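Local atomic coordinates of D-alanyl-D-alanine carboxypeptidase (Penicillin binding protein) family protein (Francisella tularensis subsp. tularensis, PDB entry 6OSU), a protein that probably removes the terminal D-alanine from peptidoglycan precursors as a serine-type D-Ala-D-Ala carboxypeptidase of the peptidase S11 family. Residues A183-Y186 with I187-P191; T42-Y45 with R46-D49. All coordinates share one frame; numbering follows the deposited sequence.

Contact 1: A183-Y186 with I187-P191; sequences ARSY and IYNFP
Tyr-186, in the last turn of helix 176-189, and Phe-190, just past its end, form a T-shaped pair: the edge of the Phe-190 ring is directed at one face of the Tyr-186 ring, with centroids 5.9 Å apart and planes at 88°. The leading atom is Phe-190 CD2, which stands above the tyrosine plane but offset toward its rim. Phe-190 also brings its CB to 4.1 Å from Tyr-186 CE2, while its carbonyl oxygen lies near the plane of the tyrosine at the ring edge. One face of Phe-190 carries the CB of Asn-189 over its centre, and a second edge-to-face pairing joins Phe-190 to Tyr-72 of helix 66-79. With Tyr-186 CG turned anti to its own nitrogen (chi1 -157°) and Phe-190 CG beside its own (chi1 -45°), the two side chains cross at about a right angle, which suits the edge-on approach.

Backbone bonds close the last turns of the helix. Ile-187 N reaches Ala-183 O at 2.9 Å, and Asn-189 N reaches Ser-185 O at the same length of 2.9 Å, both bonds nearly straight. Phe-190 is the first residue to leave helical geometry, yet its N still donates to Tyr-186 O (3.0 Å). Ile-187 also lays its CG1 against the same Ala-183 O that its N engages (3.1 Å).

Two hydroxyls are hydrogen-bonded to helix 66-79: Tyr-186 OH with Ser-71 OG, and Ser-185 OG with Tyr-72 OH. The chemistry therefore divides: aromatic edges and main-chain bonds shape the helix end, whereas the hydroxyls of Ser-185 and Tyr-186, with the Phe-190 ring, join it to the helix that carries the predicted proton acceptor Lys-67.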
loop_
_atom_site.group_PDB
_atom_site.type_symbol
_atom_site.label_atom_id
_atom_site.label_comp_id
_atom_site.label_asym_id
_atom_site.label_seq_id
_atom_site.Cartn_x
_atom_site.Cartn_y
_atom_site.Cartn_z
ATOM N N ALA A 183 0.542 -4.785 1.173
ATOM C CA ALA A 183 0.244 -3.424 1.609
ATOM C C ALA A 183 -1.215 -3.070 1.351
ATOM O O ALA A 183 -1.893 -2.525 2.227
ATOM C CB ALA A 183 1.172 -2.433 0.910
ATOM N N ARG A 184 -1.718 -3.378 0.152
ATOM C CA ARG A 184 -3.112 -3.075 -0.168
ATOM C C ARG A 184 -4.067 -3.763 0.801
ATOM O O ARG A 184 -5.033 -3.152 1.273
ATOM C CB ARG A 184 -3.426 -3.483 -1.606
ATOM C CG ARG A 184 -4.826 -3.113 -2.064
ATOM C CD ARG A 184 -5.054 -3.494 -3.523
ATOM N NE ARG A 184 -6.344 -3.019 -4.019
ATOM C CZ ARG A 184 -7.333 -3.810 -4.421
ATOM N NH1 ARG A 184 -7.187 -5.129 -4.399
ATOM N NH2 ARG A 184 -8.470 -3.280 -4.855
ATOM N N SER A 185 -3.812 -5.037 1.110
ATOM C CA SER A 185 -4.636 -5.733 2.094
ATOM C C SER A 185 -4.551 -5.060 3.461
ATOM O O SER A 185 -5.555 -4.950 4.176
ATOM C CB SER A 185 -4.203 -7.197 2.183
ATOM O OG SER A 185 -4.989 -7.904 3.121
ATOM N N TYR A 186 -3.357 -4.594 3.835
ATOM C CA TYR A 186 -3.165 -3.941 5.126
ATOM C C TYR A 186 -3.991 -2.662 5.225
ATOM O O TYR A 186 -4.700 -2.444 6.216
ATOM C CB TYR A 186 -1.676 -3.652 5.325
ATOM C CG TYR A 186 -1.223 -3.502 6.757
ATOM C CD1 TYR A 186 -0.112 -4.192 7.221
ATOM C CD2 TYR A 186 -1.876 -2.651 7.633
ATOM C CE1 TYR A 186 0.322 -4.054 8.522
ATOM C CE2 TYR A 186 -1.451 -2.506 8.937
ATOM C CZ TYR A 186 -0.351 -3.211 9.374
ATOM O OH TYR A 186 0.079 -3.072 10.672
ATOM N N ILE A 187 -3.909 -1.802 4.203
ATOM C CA ILE A 187 -4.691 -0.565 4.189
ATOM C C ILE A 187 -6.169 -0.869 4.367
ATOM O O ILE A 187 -6.886 -0.167 5.089
ATOM C CB ILE A 187 -4.460 0.212 2.879
ATOM C CG1 ILE A 187 -2.980 0.310 2.544
ATOM C CG2 ILE A 187 -5.064 1.599 2.973
ATOM C CD1 ILE A 187 -2.218 0.953 3.596
ATOM N N TYR A 188 -6.646 -1.914 3.699
ATOM C CA TYR A 188 -8.076 -2.178 3.634
ATOM C C TYR A 188 -8.591 -2.799 4.926
ATOM O O TYR A 188 -9.596 -2.347 5.481
ATOM C CB TYR A 188 -8.370 -3.082 2.434
ATOM C CG TYR A 188 -9.807 -3.516 2.334
ATOM C CD1 TYR A 188 -10.782 -2.651 1.853
ATOM C CD2 TYR A 188 -10.193 -4.793 2.718
ATOM C CE1 TYR A 188 -12.103 -3.046 1.761
ATOM C CE2 TYR A 188 -11.510 -5.198 2.628
ATOM C CZ TYR A 188 -12.461 -4.320 2.152
ATOM O OH TYR A 188 -13.772 -4.723 2.064
ATOM N N ASN A 189 -7.905 -3.827 5.426
ATOM C CA ASN A 189 -8.422 -4.573 6.565
ATOM C C ASN A 189 -8.115 -3.901 7.897
ATOM O O ASN A 189 -8.877 -4.071 8.854
ATOM C CB ASN A 189 -7.861 -5.997 6.555
ATOM C CG ASN A 189 -8.419 -6.833 5.416
ATOM O OD1 ASN A 189 -7.721 -7.120 4.442
ATOM N ND2 ASN A 189 -9.681 -7.227 5.533
ATOM N N PHE A 190 -7.027 -3.137 7.989
ATOM C CA PHE A 190 -6.558 -2.595 9.265
ATOM C C PHE A 190 -6.228 -1.113 9.134
ATOM O O PHE A 190 -5.065 -0.711 9.245
ATOM C CB PHE A 190 -5.347 -3.387 9.758
ATOM C CG PHE A 190 -5.520 -4.876 9.644
ATOM C CD1 PHE A 190 -6.546 -5.518 10.319
ATOM C CD2 PHE A 190 -4.660 -5.632 8.867
ATOM C CE1 PHE A 190 -6.713 -6.885 10.218
ATOM C CE2 PHE A 190 -4.817 -7.001 8.766
ATOM C CZ PHE A 190 -5.847 -7.629 9.441
ATOM N N PRO A 191 -7.239 -0.266 8.920
ATOM C CA PRO A 191 -6.957 1.171 8.768
ATOM C C PRO A 191 -6.428 1.834 10.031
ATOM O O PRO A 191 -5.620 2.766 9.926
ATOM C CB PRO A 191 -8.316 1.751 8.349
ATOM C CG PRO A 191 -9.312 0.785 8.867
ATOM C CD PRO A 191 -8.674 -0.566 8.775
#

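Contact 2: T42-Y45 with R46-D49; sequences TMDY and RTGD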
loop_
_atom_site.group_PDB
_atom_site.type_symbol
_atom_site.label_atom_id
_atom_site.label_comp_id
_atom_site.label_asym_id
_atom_site.label_seq_id
_atom_site.Cartn_x
_atom_site.Cartn_y
_atom_site.Cartn_z
ATOM N N THR A 42 4.094 0.019 -9.003
ATOM C CA THR A 42 3.195 1.064 -8.538
ATOM C C THR A 42 1.769 0.615 -8.812
ATOM O O THR A 42 1.432 0.275 -9.951
ATOM C CB THR A 42 3.468 2.410 -9.224
ATOM O OG1 THR A 42 4.856 2.745 -9.097
ATOM C CG2 THR A 42 2.629 3.516 -8.584
ATOM N N MET A 43 0.940 0.616 -7.773
ATOM C CA MET A 43 -0.408 0.076 -7.851
ATOM C C MET A 43 -1.397 1.066 -7.254
ATOM O O MET A 43 -1.116 1.694 -6.229
ATOM C CB MET A 43 -0.491 -1.272 -7.116
ATOM C CG MET A 43 -1.894 -1.743 -6.807
ATOM S SD MET A 43 -1.908 -3.221 -5.773
ATOM C CE MET A 43 -1.118 -4.402 -6.866
ATOM N N ASP A 44 -2.550 1.210 -7.904
ATOM C CA ASP A 44 -3.633 2.009 -7.350
ATOM C C ASP A 44 -4.378 1.211 -6.287
ATOM O O ASP A 44 -4.603 0.006 -6.433
ATOM C CB ASP A 44 -4.597 2.459 -8.450
ATOM C CG ASP A 44 -5.797 3.208 -7.901
ATOM O OD1 ASP A 44 -6.832 2.564 -7.628
ATOM O OD2 ASP A 44 -5.697 4.441 -7.717
ATOM N N TYR A 45 -4.761 1.893 -5.208
ATOM C CA TYR A 45 -5.286 1.194 -4.042
ATOM C C TYR A 45 -6.701 0.683 -4.282
ATOM O O TYR A 45 -7.015 -0.471 -3.966
ATOM C CB TYR A 45 -5.242 2.110 -2.819
ATOM C CG TYR A 45 -6.063 1.593 -1.664
ATOM C CD1 TYR A 45 -5.682 0.447 -0.975
ATOM C CD2 TYR A 45 -7.224 2.244 -1.267
ATOM C CE1 TYR A 45 -6.437 -0.036 0.075
ATOM C CE2 TYR A 45 -7.983 1.771 -0.215
ATOM C CZ TYR A 45 -7.584 0.632 0.452
ATOM O OH TYR A 45 -8.338 0.158 1.497
ATOM N N ARG A 46 -7.572 1.525 -4.838
ATOM C CA ARG A 46 -8.976 1.144 -4.948
ATOM C C ARG A 46 -9.219 0.159 -6.089
ATOM O O ARG A 46 -10.055 -0.743 -5.961
ATOM C CB ARG A 46 -9.845 2.391 -5.113
ATOM C CG ARG A 46 -10.037 3.163 -3.814
ATOM C CD ARG A 46 -10.896 4.397 -4.010
ATOM N NE ARG A 46 -10.268 5.366 -4.902
ATOM C CZ ARG A 46 -10.770 6.569 -5.168
ATOM N NH1 ARG A 46 -11.911 6.953 -4.606
ATOM N NH2 ARG A 46 -10.135 7.390 -5.994
ATOM N N THR A 47 -8.509 0.303 -7.205
ATOM C CA THR A 47 -8.721 -0.595 -8.331
ATOM C C THR A 47 -7.801 -1.806 -8.310
ATOM O O THR A 47 -8.089 -2.796 -8.994
ATOM C CB THR A 47 -8.516 0.139 -9.662
ATOM O OG1 THR A 47 -7.159 0.594 -9.748
ATOM C CG2 THR A 47 -9.462 1.329 -9.786
ATOM N N GLY A 48 -6.710 -1.754 -7.550
ATOM C CA GLY A 48 -5.682 -2.764 -7.655
ATOM C C GLY A 48 -4.886 -2.720 -8.939
ATOM O O GLY A 48 -3.987 -3.550 -9.120
ATOM N N ASP A 49 -5.178 -1.772 -9.830
ATOM C CA ASP A 49 -4.487 -1.685 -11.108
ATOM C C ASP A 49 -3.019 -1.322 -10.926
ATOM O O ASP A 49 -2.658 -0.508 -10.069
ATOM C CB ASP A 49 -5.161 -0.647 -12.005
ATOM C CG ASP A 49 -6.513 -1.104 -12.512
ATOM O OD1 ASP A 49 -6.835 -2.304 -12.362
ATOM O OD2 ASP A 49 -7.253 -0.257 -13.058
#
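Asp-44 and Thr-47 show how one carboxylate oxygen can organise a tight turn. With Asp-44 CG anti to the backbone N (chi1 176°), OD1 is directed at the turn and accepts two hydrogen bonds from Thr-47: from its N at 2.8 Å, nearly along the C-O axis, and from its OG1 at 2.9 Å, from above the carboxylate plane. Asn-330 ND2 adds another bond to OD1. Thr-47 holds OG1 between its own N and carbonyl carbon (chi1 63°), where the hydroxyl also accepts from Asp-49 N at 3.1 Å, forming an ST turn, and is hydrogen-bonded to Thr-367 OG1 of strand 364-369.

Met-43 extends through its first two torsions and bends at chi3, placing both CG and CE beside Gly-48 O. Tyr-45 and Arg-46 cross at about a right angle, with Tyr-45 CD2 3.9 Å from Arg-46 CG; the guanidinium continues to a salt bridge with Glu-298.

Gly-48, at positive phi, completes the reversal, and Asp-44 N donates to Asp-49 O at 2.8 Å. This is the connection of a beta-hairpin, joining antiparallel strands 39-44 and 50-54 at one side of the five-stranded sheet of the penicillin-binding domain.

Contacts 1 and 2, with centres about 12 Å apart, show a helix end docked on a hairpin turn. Arg-184 reaches from contact 1 to two carbonyls of contact 2: its NE lies 2.6 Å from Tyr-45 O and its NH2 3.2 Å from Arg-46 O, both probable hydrogen bonds. Beside them the Tyr-45 ring packs on the helix, its CE1 3.4 Å from Ile-187 CB. They differ in distance from the predicted active site. In contact 1 the side chain of Tyr-186 is about 9 Å from those of Lys-67 and Lys-278, predicted active-site and substrate-binding residues, whereas contact 2 lies away from these sites, against strand 364-369.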